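Local coordinates for protein delta-endotoxin CYTB (Bacillus thuringiensis serovar kyushuensis, PDB 1CBY) that kills dipteran larvae by forming pores in the epithelial membrane of the insect midgut, being made as a dimeric protoxin that becomes a monomeric active toxin, at residues K26-I31 with V46-P51; L58-A63 with L222-H227; L71-N76 with W154-S159; E136-G141 with I171-Q176. All coordinates share one frame; numbering follows the deposited sequence.

Contact 1 of 4, residues K26-I31 with V46-P51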
loop_
_atom_site.group_PDB
_atom_site.type_symbol
_atom_site.label_atom_id
_atom_site.label_comp_id
_atom_site.label_asym_id
_atom_site.label_seq_id
_atom_site.Cartn_x
_atom_site.Cartn_y
_atom_site.Cartn_z
ATOM N N LYS A 26 -13.261 -3.777 -14.517
ATOM C CA LYS A 26 -13.234 -4.996 -13.713
ATOM C C LYS A 26 -12.797 -4.624 -12.306
ATOM O O LYS A 26 -11.769 -3.979 -12.122
ATOM C CB LYS A 26 -12.268 -6.028 -14.298
ATOM C CG LYS A 26 -12.756 -7.462 -14.132
ATOM C CD LYS A 26 -11.624 -8.444 -13.844
ATOM C CE LYS A 26 -11.190 -8.393 -12.381
ATOM N NZ LYS A 26 -12.283 -8.789 -11.440
ATOM N N PRO A 27 -13.594 -4.993 -11.298
ATOM C CA PRO A 27 -13.289 -4.689 -9.900
ATOM C C PRO A 27 -12.103 -5.446 -9.300
ATOM O O PRO A 27 -11.932 -6.650 -9.505
ATOM C CB PRO A 27 -14.598 -5.022 -9.193
ATOM C CG PRO A 27 -15.117 -6.170 -9.994
ATOM C CD PRO A 27 -14.880 -5.704 -11.411
ATOM N N PHE A 28 -11.293 -4.713 -8.548
ATOM C CA PHE A 28 -10.119 -5.251 -7.876
ATOM C C PHE A 28 -10.103 -4.628 -6.494
ATOM O O PHE A 28 -10.553 -3.498 -6.318
ATOM C CB PHE A 28 -8.836 -4.822 -8.593
ATOM C CG PHE A 28 -8.502 -5.639 -9.799
ATOM C CD1 PHE A 28 -9.013 -5.307 -11.045
ATOM C CD2 PHE A 28 -7.650 -6.732 -9.692
ATOM C CE1 PHE A 28 -8.680 -6.049 -12.170
ATOM C CE2 PHE A 28 -7.309 -7.482 -10.808
ATOM C CZ PHE A 28 -7.826 -7.140 -12.052
ATOM N N LYS A 29 -9.633 -5.375 -5.509
ATOM C CA LYS A 29 -9.530 -4.844 -4.161
ATOM C C LYS A 29 -8.107 -4.336 -4.003
ATOM O O LYS A 29 -7.165 -4.941 -4.518
ATOM C CB LYS A 29 -9.819 -5.926 -3.119
ATOM C CG LYS A 29 -11.275 -6.330 -3.051
ATOM C CD LYS A 29 -11.542 -7.231 -1.864
ATOM C CE LYS A 29 -13.036 -7.429 -1.654
ATOM N NZ LYS A 29 -13.738 -6.125 -1.468
ATOM N N HIS A 30 -7.964 -3.179 -3.376
ATOM C CA HIS A 30 -6.654 -2.595 -3.133
ATOM C C HIS A 30 -6.538 -2.472 -1.624
ATOM O O HIS A 30 -7.031 -1.513 -1.028
ATOM C CB HIS A 30 -6.553 -1.223 -3.783
ATOM C CG HIS A 30 -5.170 -0.658 -3.769
ATOM N ND1 HIS A 30 -4.801 0.313 -2.873
ATOM C CD2 HIS A 30 -4.112 -0.974 -4.555
ATOM C CE1 HIS A 30 -3.533 0.570 -3.130
ATOM N NE2 HIS A 30 -3.073 -0.185 -4.139
ATOM N N ILE A 31 -5.926 -3.475 -1.006
ATOM C CA ILE A 31 -5.781 -3.522 0.443
ATOM C C ILE A 31 -4.341 -3.429 0.930
ATOM O O ILE A 31 -3.515 -4.273 0.593
ATOM C CB ILE A 31 -6.350 -4.849 1.001
ATOM C CG1 ILE A 31 -7.779 -5.069 0.510
ATOM C CG2 ILE A 31 -6.305 -4.846 2.524
ATOM C CD1 ILE A 31 -8.304 -6.457 0.796
ATOM N N VAL A 46 4.516 -6.406 -2.276
ATOM C CA VAL A 46 3.463 -6.014 -3.211
ATOM C C VAL A 46 2.982 -7.289 -3.902
ATOM O O VAL A 46 3.759 -7.966 -4.581
ATOM C CB VAL A 46 3.979 -5.002 -4.267
ATOM C CG1 VAL A 46 2.905 -4.719 -5.306
ATOM C CG2 VAL A 46 4.383 -3.704 -3.594
ATOM N N PHE A 47 1.714 -7.631 -3.684
ATOM C CA PHE A 47 1.101 -8.832 -4.256
ATOM C C PHE A 47 -0.012 -8.521 -5.251
ATOM O O PHE A 47 -0.996 -7.862 -4.905
ATOM C CB PHE A 47 0.477 -9.699 -3.151
ATOM C CG PHE A 47 1.457 -10.568 -2.398
ATOM C CD1 PHE A 47 2.817 -10.531 -2.670
ATOM C CD2 PHE A 47 0.999 -11.432 -1.405
ATOM C CE1 PHE A 47 3.702 -11.339 -1.968
ATOM C CE2 PHE A 47 1.875 -12.240 -0.699
ATOM C CZ PHE A 47 3.228 -12.194 -0.980
ATOM N N TYR A 48 0.132 -9.025 -6.471
ATOM C CA TYR A 48 -0.882 -8.870 -7.514
ATOM C C TYR A 48 -1.159 -10.312 -7.928
ATOM O O TYR A 48 -0.556 -10.827 -8.872
ATOM C CB TYR A 48 -0.343 -8.060 -8.701
ATOM C CG TYR A 48 -1.388 -7.759 -9.759
ATOM C CD1 TYR A 48 -1.741 -8.713 -10.714
ATOM C CD2 TYR A 48 -2.033 -6.527 -9.799
ATOM C CE1 TYR A 48 -2.706 -8.449 -11.681
ATOM C CE2 TYR A 48 -3.004 -6.252 -10.763
ATOM C CZ TYR A 48 -3.334 -7.219 -11.701
ATOM O OH TYR A 48 -4.289 -6.958 -12.660
ATOM N N VAL A 49 -2.027 -10.979 -7.177
ATOM C CA VAL A 49 -2.344 -12.382 -7.426
ATOM C C VAL A 49 -3.805 -12.677 -7.091
ATOM O O VAL A 49 -4.539 -11.797 -6.640
ATOM C CB VAL A 49 -1.459 -13.313 -6.536
ATOM C CG1 VAL A 49 0.029 -13.071 -6.795
ATOM C CG2 VAL A 49 -1.779 -13.092 -5.057
ATOM N N GLN A 50 -4.217 -13.922 -7.305
ATOM C CA GLN A 50 -5.574 -14.356 -6.994
ATOM C C GLN A 50 -5.563 -14.994 -5.600
ATOM O O GLN A 50 -4.555 -15.562 -5.178
ATOM C CB GLN A 50 -6.065 -15.345 -8.051
ATOM C CG GLN A 50 -6.292 -14.697 -9.409
ATOM C CD GLN A 50 -6.652 -15.697 -10.485
ATOM O OE1 GLN A 50 -6.034 -15.729 -11.546
ATOM N NE2 GLN A 50 -7.654 -16.521 -10.220
ATOM N N PRO A 51 -6.695 -14.937 -4.878
ATOM C CA PRO A 51 -6.797 -15.505 -3.531
ATOM C C PRO A 51 -6.190 -16.893 -3.351
ATOM O O PRO A 51 -5.379 -17.104 -2.451
ATOM C CB PRO A 51 -8.303 -15.517 -3.286
ATOM C CG PRO A 51 -8.767 -14.303 -4.039
ATOM C CD PRO A 51 -8.010 -14.451 -5.336
#
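The hydroxyl oxygen of Y48 lies against the far rim of the F28 ring, with Y48 OH 3.6 Å from both F28 CE2 and F28 CZ. Its polar partner is elsewhere: OH is hydrogen-bonded to S128 OG, so F28 meets a phenol that is already engaged. The ring evidence points to a glancing contact. The planes are inclined by 30° and the centroids stand 5.9 Å apart, so the two rings hardly overlap, and Y48 CZ is 4.1 Å from F28 CE2. Y48 reaches across because CG is anti to the backbone N (chi1 -175°). Strand 28-36 belongs to the N-terminal arm, upstream of the processing stop at S38, and both it and strand 44-48 ladder antiparallel with the second subunit. The arm's K29 also forms a salt bridge with D41 of that subunit. Just before the strand, K26 curls back so that NZ donates to P27 O at 2.9 Å, tilted 18° from the carbonyl plane.

Contact 2 of 4, residues L58-A63 with L222-H227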
loop_
_atom_site.group_PDB
_atom_site.type_symbol
_atom_site.label_atom_id
_atom_site.label_comp_id
_atom_site.label_asym_id
_atom_site.label_seq_id
_atom_site.Cartn_x
_atom_site.Cartn_y
_atom_site.Cartn_z
ATOM N N LEU A 58 3.091 -16.017 -0.526
ATOM C CA LEU A 58 3.590 -15.805 0.823
ATOM C C LEU A 58 4.769 -16.734 1.107
ATOM O O LEU A 58 5.749 -16.334 1.745
ATOM C CB LEU A 58 2.458 -16.018 1.828
ATOM C CG LEU A 58 2.420 -15.110 3.059
ATOM C CD1 LEU A 58 2.786 -13.674 2.701
ATOM C CD2 LEU A 58 1.035 -15.168 3.673
ATOM N N HIS A 59 4.691 -17.963 0.611
ATOM C CA HIS A 59 5.769 -18.920 0.797
ATOM C C HIS A 59 7.028 -18.412 0.111
ATOM O O HIS A 59 8.094 -18.337 0.725
ATOM C CB HIS A 59 5.386 -20.282 0.227
ATOM C CG HIS A 59 4.652 -21.152 1.196
ATOM N ND1 HIS A 59 3.509 -20.728 1.823
ATOM C CD2 HIS A 59 4.967 -22.399 1.630
ATOM C CE1 HIS A 59 3.153 -21.715 2.622
ATOM N NE2 HIS A 59 4.005 -22.749 2.541
ATOM N N LEU A 60 6.889 -18.028 -1.154
ATOM C CA LEU A 60 8.007 -17.514 -1.938
ATOM C C LEU A 60 8.601 -16.267 -1.292
ATOM O O LEU A 60 9.822 -16.107 -1.236
ATOM C CB LEU A 60 7.554 -17.222 -3.373
ATOM C CG LEU A 60 7.330 -18.460 -4.252
ATOM C CD1 LEU A 60 6.318 -18.185 -5.352
ATOM C CD2 LEU A 60 8.656 -18.912 -4.829
ATOM N N ALA A 61 7.737 -15.404 -0.773
ATOM C CA ALA A 61 8.189 -14.186 -0.114
ATOM C C ALA A 61 9.070 -14.528 1.095
ATOM O O ALA A 61 10.210 -14.065 1.193
ATOM C CB ALA A 61 6.992 -13.354 0.324
ATOM N N ASN A 62 8.551 -15.374 1.985
ATOM C CA ASN A 62 9.275 -15.788 3.186
ATOM C C ASN A 62 10.598 -16.459 2.879
ATOM O O ASN A 62 11.580 -16.244 3.591
ATOM C CB ASN A 62 8.434 -16.730 4.044
ATOM C CG ASN A 62 7.263 -16.036 4.695
ATOM O OD1 ASN A 62 7.133 -14.807 4.634
ATOM N ND2 ASN A 62 6.395 -16.817 5.323
ATOM N N ALA A 63 10.627 -17.280 1.835
ATOM C CA ALA A 63 11.847 -17.980 1.455
ATOM C C ALA A 63 12.965 -16.996 1.157
ATOM O O ALA A 63 14.123 -17.245 1.488
ATOM C CB ALA A 63 11.600 -18.871 0.254
ATOM N N LEU A 222 11.956 -15.018 -10.637
ATOM C CA LEU A 222 11.796 -16.459 -10.581
ATOM C C LEU A 222 10.343 -16.828 -10.858
ATOM O O LEU A 222 9.425 -16.179 -10.352
ATOM C CB LEU A 222 12.204 -16.960 -9.193
ATOM C CG LEU A 222 12.036 -18.453 -8.926
ATOM C CD1 LEU A 222 13.345 -19.030 -8.416
ATOM C CD2 LEU A 222 10.906 -18.682 -7.935
ATOM N N VAL A 223 10.135 -17.817 -11.716
ATOM C CA VAL A 223 8.786 -18.271 -12.015
ATOM C C VAL A 223 8.635 -19.668 -11.425
ATOM O O VAL A 223 9.567 -20.471 -11.478
ATOM C CB VAL A 223 8.484 -18.302 -13.539
ATOM C CG1 VAL A 223 8.494 -16.887 -14.109
ATOM C CG2 VAL A 223 9.475 -19.202 -14.273
ATOM N N GLN A 224 7.491 -19.928 -10.805
ATOM C CA GLN A 224 7.211 -21.228 -10.209
ATOM C C GLN A 224 5.835 -21.692 -10.664
ATOM O O GLN A 224 4.907 -20.888 -10.769
ATOM C CB GLN A 224 7.237 -21.140 -8.688
ATOM C CG GLN A 224 6.845 -22.436 -8.006
ATOM C CD GLN A 224 6.750 -22.290 -6.507
ATOM O OE1 GLN A 224 6.044 -21.414 -6.003
ATOM N NE2 GLN A 224 7.467 -23.138 -5.783
ATOM N N ALA A 225 5.706 -22.985 -10.937
ATOM C CA ALA A 225 4.443 -23.549 -11.388
ATOM C C ALA A 225 3.340 -23.183 -10.408
ATOM O O ALA A 225 3.535 -23.246 -9.192
ATOM C CB ALA A 225 4.560 -25.056 -11.516
ATOM N N LEU A 226 2.199 -22.766 -10.942
ATOM C CA LEU A 226 1.065 -22.371 -10.125
ATOM C C LEU A 226 0.610 -23.485 -9.187
ATOM O O LEU A 226 0.479 -24.643 -9.591
ATOM C CB LEU A 226 -0.082 -21.918 -11.025
ATOM C CG LEU A 226 -0.552 -20.475 -10.840
ATOM C CD1 LEU A 226 0.634 -19.535 -10.737
ATOM C CD2 LEU A 226 -1.464 -20.091 -11.995
ATOM N N HIS A 227 0.365 -23.123 -7.933
ATOM C CA HIS A 227 -0.066 -24.079 -6.922
ATOM C C HIS A 227 -1.210 -23.481 -6.105
ATOM O O HIS A 227 -0.996 -22.634 -5.237
ATOM C CB HIS A 227 1.110 -24.442 -6.015
ATOM C CG HIS A 227 0.855 -25.635 -5.155
ATOM N ND1 HIS A 227 0.952 -26.910 -5.656
ATOM C CD2 HIS A 227 0.422 -25.687 -3.870
ATOM C CE1 HIS A 227 0.575 -27.708 -4.676
ATOM N NE2 HIS A 227 0.244 -27.014 -3.574
#
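L60 is the one residue of 58-63 that touches 222-227, and both of its methyls take part. CD2 meets one methyl of L222, L60 CD2 to L222 CD2 being 3.8 Å, while the CD1 branch lies beside the amide oxygen of Q224, L60 CD1 to Q224 OE1 being 3.3 Å. That oxygen also comes 3.8 Å from L60 CD2, so OE1 rests against the whole isopropyl end of the leucine. These are packing contacts, with no hydrogen bond between the segments. Helix 54-63 lies here against a mixed sheet, in which strand 210-225 is paired antiparallel with strands 183-195 and 90-102, and M184 and V186 of the former also touch L60. L222 and Q224, alternate residues of their strand, both send CB toward the helix. Q224 has CG anti to the backbone N (chi1 175°) and an extended chain beyond, which carries its amide out as far as the leucine. The second shell fixes the amide at both ends: OE1 is hydrogen-bonded to Q56 NE2, from the preceding turn of the same helix, and NE2 to P88 O. Q56 NE2 also bonds A225 O, and Q56 OE1 is bonded by H227 N.

Contact 3 of 4, residues L71-N76 with W154-S159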
loop_
_atom_site.group_PDB
_atom_site.type_symbol
_atom_site.label_atom_id
_atom_site.label_comp_id
_atom_site.label_asym_id
_atom_site.label_seq_id
_atom_site.Cartn_x
_atom_site.Cartn_y
_atom_site.Cartn_z
ATOM N N LEU A 71 22.448 -9.454 10.464
ATOM C CA LEU A 71 23.258 -8.491 11.199
ATOM C C LEU A 71 23.473 -7.150 10.504
ATOM O O LEU A 71 23.272 -6.102 11.113
ATOM C CB LEU A 71 24.598 -9.115 11.604
ATOM C CG LEU A 71 24.503 -10.225 12.659
ATOM C CD1 LEU A 71 25.862 -10.858 12.874
ATOM C CD2 LEU A 71 23.960 -9.661 13.963
ATOM N N ASN A 72 23.896 -7.172 9.243
ATOM C CA ASN A 72 24.123 -5.923 8.513
ATOM C C ASN A 72 22.952 -5.480 7.649
ATOM O O ASN A 72 23.012 -4.437 7.006
ATOM C CB ASN A 72 25.421 -5.959 7.692
ATOM C CG ASN A 72 25.745 -7.337 7.158
ATOM O OD1 ASN A 72 25.872 -8.291 7.922
ATOM N ND2 ASN A 72 25.909 -7.445 5.847
ATOM N N LEU A 73 21.894 -6.285 7.643
ATOM C CA LEU A 73 20.673 -6.005 6.890
ATOM C C LEU A 73 20.806 -5.736 5.389
ATOM O O LEU A 73 19.924 -5.131 4.779
ATOM C CB LEU A 73 19.875 -4.893 7.576
ATOM C CG LEU A 73 19.216 -5.360 8.877
ATOM C CD1 LEU A 73 18.578 -4.197 9.610
ATOM C CD2 LEU A 73 18.180 -6.429 8.562
ATOM N N ASN A 74 21.875 -6.239 4.787
ATOM C CA ASN A 74 22.089 -6.057 3.360
ATOM C C ASN A 74 21.566 -7.279 2.627
ATOM O O ASN A 74 21.608 -8.389 3.154
ATOM C CB ASN A 74 23.575 -5.874 3.050
ATOM C CG ASN A 74 23.823 -5.458 1.608
ATOM O OD1 ASN A 74 23.120 -4.602 1.070
ATOM N ND2 ASN A 74 24.824 -6.056 0.979
ATOM N N PHE A 75 21.053 -7.070 1.422
ATOM C CA PHE A 75 20.532 -8.158 0.606
ATOM C C PHE A 75 21.741 -8.849 -0.002
ATOM O O PHE A 75 22.591 -8.202 -0.614
ATOM C CB PHE A 75 19.643 -7.589 -0.498
ATOM C CG PHE A 75 18.920 -8.628 -1.303
ATOM C CD1 PHE A 75 17.722 -9.167 -0.848
ATOM C CD2 PHE A 75 19.411 -9.033 -2.543
ATOM C CE1 PHE A 75 17.019 -10.090 -1.616
ATOM C CE2 PHE A 75 18.719 -9.954 -3.320
ATOM C CZ PHE A 75 17.519 -10.484 -2.858
ATOM N N ASN A 76 21.843 -10.153 0.207
ATOM C CA ASN A 76 22.963 -10.915 -0.323
ATOM C C ASN A 76 22.538 -11.626 -1.597
ATOM O O ASN A 76 21.810 -12.622 -1.559
ATOM C CB ASN A 76 23.459 -11.929 0.708
ATOM C CG ASN A 76 24.730 -12.618 0.270
ATOM O OD1 ASN A 76 24.724 -13.422 -0.658
ATOM N ND2 ASN A 76 25.833 -12.283 0.914
ATOM N N TRP A 154 11.859 -2.555 6.203
ATOM C CA TRP A 154 12.387 -2.615 4.839
ATOM C C TRP A 154 13.451 -1.578 4.507
ATOM O O TRP A 154 14.038 -1.620 3.424
ATOM C CB TRP A 154 11.255 -2.578 3.804
ATOM C CG TRP A 154 10.400 -1.356 3.845
ATOM C CD1 TRP A 154 10.663 -0.155 3.262
ATOM C CD2 TRP A 154 9.131 -1.219 4.494
ATOM N NE1 TRP A 154 9.636 0.724 3.507
ATOM C CE2 TRP A 154 8.683 0.096 4.261
ATOM C CE3 TRP A 154 8.328 -2.084 5.246
ATOM C CZ2 TRP A 154 7.468 0.570 4.752
ATOM C CZ3 TRP A 154 7.118 -1.614 5.733
ATOM C CH2 TRP A 154 6.701 -0.295 5.485
ATOM N N ILE A 155 13.699 -0.647 5.424
ATOM C CA ILE A 155 14.718 0.370 5.189
ATOM C C ILE A 155 15.763 0.422 6.302
ATOM O O ILE A 155 15.429 0.550 7.476
ATOM C CB ILE A 155 14.102 1.771 4.944
ATOM C CG1 ILE A 155 15.216 2.797 4.720
ATOM C CG2 ILE A 155 13.175 2.165 6.087
ATOM C CD1 ILE A 155 14.722 4.136 4.246
ATOM N N PHE A 156 17.029 0.300 5.916
ATOM C CA PHE A 156 18.143 0.326 6.857
ATOM C C PHE A 156 19.134 1.417 6.477
ATOM O O PHE A 156 19.805 1.319 5.448
ATOM C CB PHE A 156 18.860 -1.027 6.860
ATOM C CG PHE A 156 20.052 -1.085 7.780
ATOM C CD1 PHE A 156 19.885 -1.057 9.160
ATOM C CD2 PHE A 156 21.338 -1.185 7.263
ATOM C CE1 PHE A 156 20.980 -1.130 10.008
ATOM C CE2 PHE A 156 22.441 -1.258 8.105
ATOM C CZ PHE A 156 22.262 -1.231 9.479
ATOM N N TRP A 157 19.228 2.446 7.313
ATOM C CA TRP A 157 20.147 3.552 7.066
ATOM C C TRP A 157 21.558 3.182 7.503
ATOM O O TRP A 157 21.761 2.196 8.211
ATOM C CB TRP A 157 19.707 4.801 7.830
ATOM C CG TRP A 157 18.272 5.190 7.627
ATOM C CD1 TRP A 157 17.195 4.732 8.330
ATOM C CD2 TRP A 157 17.764 6.170 6.705
ATOM N NE1 TRP A 157 16.055 5.371 7.914
ATOM C CE2 TRP A 157 16.371 6.256 6.919
ATOM C CE3 TRP A 157 18.350 6.983 5.729
ATOM C CZ2 TRP A 157 15.552 7.126 6.193
ATOM C CZ3 TRP A 157 17.537 7.848 5.005
ATOM C CH2 TRP A 157 16.151 7.912 5.244
ATOM N N HIS A 158 22.525 3.976 7.061
ATOM C CA HIS A 158 23.927 3.782 7.401
ATOM C C HIS A 158 24.777 4.868 6.749
ATOM O O HIS A 158 24.254 5.719 6.026
ATOM C CB HIS A 158 24.414 2.388 6.993
ATOM C CG HIS A 158 24.415 2.146 5.517
ATOM N ND1 HIS A 158 25.489 2.496 4.735
ATOM C CD2 HIS A 158 23.512 1.471 4.763
ATOM C CE1 HIS A 158 25.224 2.025 3.533
ATOM N NE2 HIS A 158 24.040 1.397 3.500
ATOM N N SER A 159 26.070 4.873 7.063
ATOM C CA SER A 159 27.019 5.850 6.533
ATOM C C SER A 159 26.537 7.301 6.595
ATOM O O SER A 159 27.050 8.164 5.883
ATOM C CB SER A 159 27.396 5.483 5.099
ATOM O OG SER A 159 27.878 4.151 5.044
#
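L73 and F156 make the side-chain part of this contact, and the residue pair L73-F156 also has the nearest CA atoms of the two segments, 6.8 Å apart. The first interaction is CH-pi. L73 CB stands over one face of the F156 ring, 4.1 Å from the centroid and 21° off the ring normal, displaced toward the rim. The second is plain apolar packing: L73 CD1 continues along the same ring and lies 3.4 Å from F156 CD1, the two side chains crossing at about a right angle. F156 CG, anti to the backbone N (chi1 178°), carries the ring out to the loop. A third kind of contact involves the backbone, as N72 O approaches the ring obliquely, 3.4 Å from F156 CE2. No hydrogen bond joins the segments. The polar bonds lie within or beyond them: H158 ND1 and S159 OG are 2.9 Å apart, with OG in the imidazole plane, and N76 OD1 caps K79 N at the start of helix 77-84. Strands 155-158 and 165-175 are consecutive and antiparallel, with backbone bonds of F156 with Y168 and H158 with S166. The arrangement is thus a surface loop between helices 54-63 and 77-84 packed on the first strand of a beta hairpin in the mixed sheet.

Contact 4 of 4, residues E136-G141 with I171-Q176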
loop_
_atom_site.group_PDB
_atom_site.type_symbol
_atom_site.label_atom_id
_atom_site.label_comp_id
_atom_site.label_asym_id
_atom_site.label_seq_id
_atom_site.Cartn_x
_atom_site.Cartn_y
_atom_site.Cartn_z
ATOM N N GLU A 136 5.375 1.679 -10.192
ATOM C CA GLU A 136 5.870 3.050 -10.190
ATOM C C GLU A 136 5.733 3.698 -8.816
ATOM O O GLU A 136 6.669 4.343 -8.329
ATOM C CB GLU A 136 5.149 3.886 -11.243
ATOM C CG GLU A 136 5.880 5.171 -11.597
ATOM C CD GLU A 136 5.131 6.008 -12.604
ATOM O OE1 GLU A 136 3.898 6.124 -12.473
ATOM O OE2 GLU A 136 5.772 6.554 -13.525
ATOM N N ALA A 137 4.573 3.515 -8.191
ATOM C CA ALA A 137 4.323 4.070 -6.864
ATOM C C ALA A 137 5.378 3.550 -5.878
ATOM O O ALA A 137 5.978 4.326 -5.132
ATOM C CB ALA A 137 2.944 3.699 -6.402
ATOM N N THR A 138 5.626 2.245 -5.910
ATOM C CA THR A 138 6.615 1.614 -5.050
ATOM C C THR A 138 8.014 2.196 -5.297
ATOM O O THR A 138 8.742 2.502 -4.347
ATOM C CB THR A 138 6.634 0.082 -5.275
ATOM O OG1 THR A 138 5.402 -0.488 -4.810
ATOM C CG2 THR A 138 7.780 -0.563 -4.539
ATOM N N ILE A 139 8.378 2.378 -6.565
ATOM C CA ILE A 139 9.690 2.928 -6.900
ATOM C C ILE A 139 9.815 4.342 -6.354
ATOM O O ILE A 139 10.820 4.683 -5.734
ATOM C CB ILE A 139 9.961 2.909 -8.423
ATOM C CG1 ILE A 139 9.885 1.475 -8.944
ATOM C CG2 ILE A 139 11.356 3.450 -8.727
ATOM C CD1 ILE A 139 10.764 0.513 -8.182
ATOM N N LYS A 140 8.773 5.144 -6.532
ATOM C CA LYS A 140 8.774 6.512 -6.029
ATOM C C LYS A 140 8.971 6.505 -4.511
ATOM O O LYS A 140 9.700 7.333 -3.965
ATOM C CB LYS A 140 7.451 7.211 -6.357
ATOM C CG LYS A 140 7.232 7.547 -7.816
ATOM C CD LYS A 140 5.910 8.281 -7.979
ATOM C CE LYS A 140 5.655 8.715 -9.409
ATOM N NZ LYS A 140 4.335 9.396 -9.514
ATOM N N GLY A 141 8.324 5.551 -3.845
ATOM C CA GLY A 141 8.412 5.435 -2.399
ATOM C C GLY A 141 9.794 5.054 -1.900
ATOM O O GLY A 141 10.084 5.171 -0.713
ATOM N N ILE A 171 12.367 -4.615 -1.419
ATOM C CA ILE A 171 11.034 -4.704 -2.012
ATOM C C ILE A 171 10.858 -6.112 -2.583
ATOM O O ILE A 171 11.838 -6.753 -2.965
ATOM C CB ILE A 171 10.894 -3.702 -3.194
ATOM C CG1 ILE A 171 11.097 -2.267 -2.713
ATOM C CG2 ILE A 171 9.531 -3.830 -3.855
ATOM C CD1 ILE A 171 11.218 -1.261 -3.838
ATOM N N LEU A 172 9.625 -6.606 -2.601
ATOM C CA LEU A 172 9.356 -7.917 -3.176
ATOM C C LEU A 172 8.042 -7.855 -3.920
ATOM O O LEU A 172 7.006 -7.518 -3.343
ATOM C CB LEU A 172 9.299 -9.022 -2.116
ATOM C CG LEU A 172 9.077 -10.417 -2.723
ATOM C CD1 LEU A 172 10.171 -11.380 -2.301
ATOM C CD2 LEU A 172 7.703 -10.957 -2.350
ATOM N N PHE A 173 8.105 -8.136 -5.216
ATOM C CA PHE A 173 6.928 -8.131 -6.069
ATOM C C PHE A 173 6.534 -9.583 -6.308
ATOM O O PHE A 173 7.394 -10.450 -6.477
ATOM C CB PHE A 173 7.242 -7.484 -7.425
ATOM C CG PHE A 173 7.544 -6.009 -7.361
ATOM C CD1 PHE A 173 6.547 -5.090 -7.070
ATOM C CD2 PHE A 173 8.823 -5.536 -7.636
ATOM C CE1 PHE A 173 6.820 -3.716 -7.053
ATOM C CE2 PHE A 173 9.104 -4.166 -7.622
ATOM C CZ PHE A 173 8.100 -3.257 -7.330
ATOM N N SER A 174 5.238 -9.848 -6.311
ATOM C CA SER A 174 4.728 -11.185 -6.576
ATOM C C SER A 174 3.535 -10.966 -7.513
ATOM O O SER A 174 2.526 -10.362 -7.126
ATOM C CB SER A 174 4.306 -11.857 -5.276
ATOM O OG SER A 174 4.075 -13.237 -5.462
ATOM N N ILE A 175 3.678 -11.413 -8.758
ATOM C CA ILE A 175 2.647 -11.223 -9.776
ATOM C C ILE A 175 2.129 -12.519 -10.408
ATOM O O ILE A 175 2.903 -13.399 -10.788
ATOM C CB ILE A 175 3.152 -10.222 -10.862
ATOM C CG1 ILE A 175 2.328 -10.323 -12.144
ATOM C CG2 ILE A 175 4.639 -10.414 -11.118
ATOM C CD1 ILE A 175 0.951 -9.751 -12.028
ATOM N N GLN A 176 0.807 -12.617 -10.511
ATOM C CA GLN A 176 0.146 -13.782 -11.080
ATOM C C GLN A 176 -1.205 -13.385 -11.667
ATOM O O GLN A 176 -2.081 -12.893 -10.951
ATOM C CB GLN A 176 -0.041 -14.852 -10.000
ATOM C CG GLN A 176 -0.899 -16.047 -10.394
ATOM C CD GLN A 176 -2.387 -15.805 -10.210
ATOM O OE1 GLN A 176 -2.845 -15.460 -9.122
ATOM N NE2 GLN A 176 -3.146 -16.003 -11.271
#
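T138 carries the helix side of this contact, pointing from CB toward strand 165-175. CB stands 4.2 Å from F173 CZ, at the far end of the ring. Beyond it the side chain forks. With CG2 anti to the backbone N, the methyl goes to the strand: T138 CG2 is 3.6 Å from I171 CD1 and 3.8 Å from I171 CG2, the side chains meeting tip to tip, and 3.9 Å from F173 CZ, approaching that ring obliquely. The other branch, T138 OG1, is hydrogen-bonded to S134 O one turn earlier and also passes 4.2 Å from F173 CE1. I171 and F173, two apart on the strand, form one surface, since I171 CG2 lies 3.7 Å above the F173 ring plane. Next to T138 in the helix, I139 packs on V111, L114 and I118 of helix 107-122. Helix 129-141 thus rests on the sheet through a methyl set among apolar carbons; the T138 hydroxyl is satisfied within the helix, so the segments are held by packing without a directional polar bond.

All four contacts bear on one mixed sheet. Contacts 1 and 4 are neighbours, centres about 13 Å apart, because strands 44-48 and 165-175 pair in parallel: Y48 O is 2.8 Å from Q176 N, a probable hydrogen bond. Helix 54-63 follows strand 44-48, and there L58 CD1 of contact 2 packs 3.8 Å from F47 CE2 of contact 1. Contact 3, about 29 Å from contact 1 between centres, lies across the chain's centre. Along the chain contact 1 closes first, contact 2 then encloses contacts 3 and 4, and those two cross. Contacts 1, 2 and 4 also touch the second subunit, so the fold's packing and the protoxin dimer share elements.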